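Local atomic coordinates of uncharacterized protein (Bacteroides thetaiotaomicron, PDB entry 4LB8), a protein that is of unknown function, belongs to the DUF4848 family and is probably exported, perhaps as a lipoprotein. Residues 41-44 with 50-53; 28-33 with 124-129. All blocks are in the same frame, centred on the assembly; numbering follows the deposited sequence.

Both contacts belong to the helical and small-sheet part of the chain, and their centres lie about 13 Å apart, contact 1 about 30 Å and contact 2 about 34 Å from the centre of the chain. Strand 27-30 of contact 2 runs on into helix 33-44, whose last turn enters contact 1, and the loop 124-129 lies against that turn. V43 CG2 stands 3.9 Å from F126 CZ, and S44 CB lies 3.7 Å from Y125 CE2. Both contacts also reach the second subunit: S44 OG hydrogen-bonds to V258 of that subunit, and Y125 OH to T256 of the same subunit. No ligand or catalytic residue is known here.

Contact 1: residues 41-44 with 50-53; sequences LKVS and EQVS
Q51 reaches from helix 48-57 to the last turn of helix 33-44, where V43 receives its amide. CB leaves the backbone neither toward nor away from 41-44; CG, beside the backbone N (chi1 -68°), and the extended chain beyond it bring the tip nearer. CG is the apolar part of the contact, 4.1 Å from V43 CG1 and near the V43 carbonyl oxygen. The amide carbon CD passes the same oxygen, and at the tip NE2 donates a hydrogen bond of 3.1 Å to V43 O. The bond is bent, 146° at the hydrogen, and the donor stands 25° off the carbonyl plane. NE2 also makes a weak hydrogen bond to the hydroxyl of Y125, while M46 and M64 touch the Q51 side chain. With an alanine in place of Q51, V43 O is likely to lose this donor and a gap to open beside V43 CG1. The next residue, S44, instead gives its carbonyl oxygen to K257 of the second subunit. Helices 33-44 and 48-57 are consecutive, joined by a short connection. Late in a helix, V43 O is taken up by a side-chain amide, so a buried polar pair ties the first helix end to the second helix.

Contact 2: residues 28-33 with 124-129; sequences IKFKDV and EYFVNM
The ring of F126 has a neighbour over each face: F30 CZ stands 3.5 Å above the centre of one, and CB of Y125 lies 4.2 Å above the other. The F30 ring comes in edge first, with F126 CG at its edge, in plane, in a T-shaped stack whose centroids are 4.9 Å apart and whose planes meet at 80°. The CB of F30 points toward the loop, and with CG beside the backbone N (chi1 -67°) the ring presents CZ to F126. The F30 ring makes a second edge-to-face pair with Y36, and A39 of helix 33-44 touches both phenylalanines. Alongside, I28 lays CG1 3.8 Å from F126 O, and its CG2 is 4.3 Å from F126 CB. One water bridges the backbones here, accepting from I28 N at 2.8 Å and donating to F126 O at 2.9 Å. The loop 124-129 is thereby packed against strand 27-30 of the mixed four-stranded sheet, just before the chain enters strand 132-135, which pairs with 27-30. Apolar ring packing thus joins sheet, loop and helix, while the water gives the buried F126 carbonyl and I28 amide a polar partner that neither segment supplies directly.

Contact 1: residues 41-44 with 50-53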
loop_
_atom_site.group_PDB
_atom_site.type_symbol
_atom_site.label_atom_id
_atom_site.label_comp_id
_atom_site.label_asym_id
_atom_site.label_seq_id
_atom_site.Cartn_x
_atom_site.Cartn_y
_atom_site.Cartn_z
ATOM N N LEU A 41 -23.614 14.485 -21.430
ATOM C CA LEU A 41 -22.362 15.021 -21.965
ATOM C C LEU A 41 -22.250 16.518 -21.704
ATOM O O LEU A 41 -21.240 16.961 -21.152
ATOM C CB LEU A 41 -22.243 14.739 -23.483
ATOM C CG LEU A 41 -20.988 15.316 -24.179
ATOM C CD1 LEU A 41 -19.715 14.610 -23.676
ATOM C CD2 LEU A 41 -21.106 15.191 -25.669
ATOM N N LYS A 42 -23.287 17.296 -22.104
ATOM C CA LYS A 42 -23.319 18.754 -21.922
ATOM C C LYS A 42 -23.258 19.117 -20.431
ATOM O O LYS A 42 -22.402 19.911 -20.060
ATOM C CB LYS A 42 -24.539 19.400 -22.593
ATOM C CG LYS A 42 -24.706 19.134 -24.097
ATOM C CD LYS A 42 -23.888 20.042 -25.011
ATOM C CE LYS A 42 -24.092 19.700 -26.473
ATOM N NZ LYS A 42 -23.429 20.685 -27.379
ATOM N N VAL A 43 -24.089 18.492 -19.576
ATOM C CA VAL A 43 -24.086 18.783 -18.135
ATOM C C VAL A 43 -22.785 18.293 -17.458
ATOM O O VAL A 43 -22.203 19.070 -16.708
ATOM C CB VAL A 43 -25.343 18.256 -17.406
ATOM C CG1 VAL A 43 -25.277 18.517 -15.899
ATOM C CG2 VAL A 43 -26.588 18.902 -17.992
ATOM N N SER A 44 -22.293 17.061 -17.745
ATOM C CA SER A 44 -21.058 16.603 -17.089
ATOM C C SER A 44 -19.818 17.424 -17.479
ATOM O O SER A 44 -18.840 17.355 -16.748
ATOM C CB SER A 44 -20.796 15.119 -17.323
ATOM O OG SER A 44 -20.316 14.848 -18.627
ATOM N N GLU A 50 -21.916 25.816 -12.542
ATOM C CA GLU A 50 -22.762 25.785 -13.752
ATOM C C GLU A 50 -23.778 24.658 -13.659
ATOM O O GLU A 50 -24.928 24.841 -14.039
ATOM C CB GLU A 50 -21.918 25.606 -15.026
ATOM C CG GLU A 50 -21.080 26.806 -15.440
ATOM C CD GLU A 50 -20.243 26.581 -16.686
ATOM O OE1 GLU A 50 -19.636 25.492 -16.810
ATOM O OE2 GLU A 50 -20.189 27.495 -17.540
ATOM N N GLN A 51 -23.350 23.491 -13.146
ATOM C CA GLN A 51 -24.219 22.332 -12.970
ATOM C C GLN A 51 -25.267 22.586 -11.903
ATOM O O GLN A 51 -26.435 22.271 -12.130
ATOM C CB GLN A 51 -23.416 21.097 -12.594
ATOM C CG GLN A 51 -22.533 20.592 -13.693
ATOM C CD GLN A 51 -21.506 19.688 -13.122
ATOM O OE1 GLN A 51 -21.406 19.524 -11.904
ATOM N NE2 GLN A 51 -20.717 19.079 -13.990
ATOM N N VAL A 52 -24.843 23.139 -10.739
ATOM C CA VAL A 52 -25.717 23.479 -9.613
ATOM C C VAL A 52 -26.755 24.507 -10.101
ATOM O O VAL A 52 -27.936 24.318 -9.823
ATOM C CB VAL A 52 -24.939 23.966 -8.349
ATOM C CG1 VAL A 52 -25.889 24.359 -7.222
ATOM C CG2 VAL A 52 -23.962 22.906 -7.850
ATOM N N SER A 53 -26.338 25.520 -10.906
ATOM C CA SER A 53 -27.234 26.550 -11.444
ATOM C C SER A 53 -28.172 26.018 -12.515
ATOM O O SER A 53 -29.329 26.438 -12.537
ATOM C CB SER A 53 -26.447 27.731 -11.991
ATOM O OG SER A 53 -25.838 28.402 -10.901
#

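Contact 2: residues 28-33 with 124-129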
loop_
_atom_site.group_PDB
_atom_site.type_symbol
_atom_site.label_atom_id
_atom_site.label_comp_id
_atom_site.label_asym_id
_atom_site.label_seq_id
_atom_site.Cartn_x
_atom_site.Cartn_y
_atom_site.Cartn_z
ATOM N N ILE A 28 -36.980 13.535 -13.418
ATOM C CA ILE A 28 -36.442 14.064 -14.681
ATOM C C ILE A 28 -36.892 13.096 -15.783
ATOM O O ILE A 28 -36.698 11.887 -15.652
ATOM C CB ILE A 28 -34.885 14.274 -14.668
ATOM C CG1 ILE A 28 -34.453 15.491 -13.828
ATOM C CG2 ILE A 28 -34.294 14.358 -16.086
ATOM C CD1 ILE A 28 -34.572 16.903 -14.464
ATOM N N LYS A 29 -37.500 13.623 -16.848
ATOM C CA LYS A 29 -37.923 12.835 -17.996
ATOM C C LYS A 29 -37.198 13.345 -19.237
ATOM O O LYS A 29 -37.191 14.544 -19.490
ATOM C CB LYS A 29 -39.454 12.888 -18.177
ATOM C CG LYS A 29 -40.018 12.068 -19.347
ATOM C CD LYS A 29 -41.360 12.634 -19.791
ATOM C CE LYS A 29 -42.370 11.624 -20.317
ATOM N NZ LYS A 29 -42.963 10.776 -19.231
ATOM N N PHE A 30 -36.558 12.436 -19.979
ATOM C CA PHE A 30 -35.903 12.735 -21.247
ATOM C C PHE A 30 -36.821 12.278 -22.365
ATOM O O PHE A 30 -37.638 11.376 -22.152
ATOM C CB PHE A 30 -34.520 12.068 -21.347
ATOM C CG PHE A 30 -33.529 12.628 -20.361
ATOM C CD1 PHE A 30 -32.956 13.886 -20.560
ATOM C CD2 PHE A 30 -33.189 11.918 -19.209
ATOM C CE1 PHE A 30 -32.052 14.415 -19.631
ATOM C CE2 PHE A 30 -32.282 12.449 -18.288
ATOM C CZ PHE A 30 -31.712 13.687 -18.509
ATOM N N LYS A 31 -36.725 12.920 -23.535
ATOM C CA LYS A 31 -37.552 12.617 -24.717
ATOM C C LYS A 31 -37.225 11.197 -25.218
ATOM O O LYS A 31 -38.139 10.399 -25.419
ATOM C CB LYS A 31 -37.324 13.691 -25.815
ATOM C CG LYS A 31 -38.032 13.463 -27.152
ATOM C CD LYS A 31 -37.870 14.666 -28.097
ATOM C CE LYS A 31 -36.875 14.449 -29.220
ATOM N NZ LYS A 31 -37.448 13.636 -30.330
ATOM N N ASP A 32 -35.919 10.885 -25.349
ATOM C CA ASP A 32 -35.387 9.616 -25.853
ATOM C C ASP A 32 -33.964 9.342 -25.302
ATOM O O ASP A 32 -33.488 10.093 -24.450
ATOM C CB ASP A 32 -35.382 9.613 -27.399
ATOM C CG ASP A 32 -34.993 10.922 -28.052
ATOM O OD1 ASP A 32 -34.005 11.547 -27.605
ATOM O OD2 ASP A 32 -35.651 11.309 -29.022
ATOM N N VAL A 33 -33.307 8.255 -25.768
ATOM C CA VAL A 33 -31.967 7.893 -25.324
ATOM C C VAL A 33 -30.954 8.989 -25.764
ATOM O O VAL A 33 -30.069 9.355 -24.977
ATOM C CB VAL A 33 -31.564 6.464 -25.799
ATOM C CG1 VAL A 33 -30.081 6.185 -25.543
ATOM C CG2 VAL A 33 -32.412 5.406 -25.100
ATOM N N GLU A 124 -25.677 10.903 -11.463
ATOM C CA GLU A 124 -25.955 11.636 -10.219
ATOM C C GLU A 124 -26.622 13.002 -10.508
ATOM O O GLU A 124 -27.432 13.469 -9.707
ATOM C CB GLU A 124 -24.675 11.826 -9.379
ATOM C CG GLU A 124 -23.598 12.720 -9.993
ATOM C CD GLU A 124 -22.660 13.412 -9.020
ATOM O OE1 GLU A 124 -22.904 13.340 -7.794
ATOM O OE2 GLU A 124 -21.698 14.061 -9.490
ATOM N N TYR A 125 -26.309 13.607 -11.661
ATOM C CA TYR A 125 -26.883 14.873 -12.102
ATOM C C TYR A 125 -28.387 14.770 -12.351
ATOM O O TYR A 125 -29.081 15.768 -12.212
ATOM C CB TYR A 125 -26.202 15.344 -13.406
ATOM C CG TYR A 125 -24.708 15.543 -13.281
ATOM C CD1 TYR A 125 -24.183 16.489 -12.410
ATOM C CD2 TYR A 125 -23.822 14.839 -14.088
ATOM C CE1 TYR A 125 -22.808 16.643 -12.256
ATOM C CE2 TYR A 125 -22.445 15.015 -13.975
ATOM C CZ TYR A 125 -21.942 15.915 -13.053
ATOM O OH TYR A 125 -20.587 16.091 -12.930
ATOM N N PHE A 126 -28.894 13.594 -12.757
ATOM C CA PHE A 126 -30.294 13.513 -13.128
ATOM C C PHE A 126 -31.132 12.588 -12.235
ATOM O O PHE A 126 -32.338 12.829 -12.152
ATOM C CB PHE A 126 -30.428 13.098 -14.598
ATOM C CG PHE A 126 -29.602 13.877 -15.605
ATOM C CD1 PHE A 126 -29.742 15.252 -15.732
ATOM C CD2 PHE A 126 -28.733 13.222 -16.469
ATOM C CE1 PHE A 126 -29.002 15.969 -16.692
ATOM C CE2 PHE A 126 -28.008 13.934 -17.436
ATOM C CZ PHE A 126 -28.135 15.304 -17.534
ATOM N N VAL A 127 -30.524 11.568 -11.556
ATOM C CA VAL A 127 -31.264 10.677 -10.649
ATOM C C VAL A 127 -31.853 11.469 -9.470
ATOM O O VAL A 127 -31.247 12.434 -8.997
ATOM C CB VAL A 127 -30.485 9.438 -10.110
ATOM C CG1 VAL A 127 -30.268 8.386 -11.189
ATOM C CG2 VAL A 127 -29.176 9.826 -9.423
ATOM N N ASN A 128 -33.034 11.052 -9.007
ATOM C CA ASN A 128 -33.701 11.668 -7.878
ATOM C C ASN A 128 -33.252 10.979 -6.581
ATOM O O ASN A 128 -32.233 10.274 -6.561
ATOM C CB ASN A 128 -35.241 11.636 -8.051
ATOM C CG ASN A 128 -35.889 10.266 -8.158
ATOM O OD1 ASN A 128 -35.318 9.222 -7.828
ATOM N ND2 ASN A 128 -37.135 10.256 -8.585
HETATM N N MSE A 129 -34.043 11.145 -5.516
HETATM C CA MSE A 129 -33.725 10.610 -4.205
HETATM C C MSE A 129 -33.861 9.071 -4.105
HETATM O O MSE A 129 -33.349 8.494 -3.132
HETATM C CB MSE A 129 -34.564 11.330 -3.137
HETATM C CG MSE A 129 -34.230 12.836 -3.031
HETATM SE SE MSE A 129 -32.297 13.221 -2.903
HETATM C CE MSE A 129 -31.905 13.875 -4.583
HETATM O O HOH W 1 -35.155 12.063 -11.899
#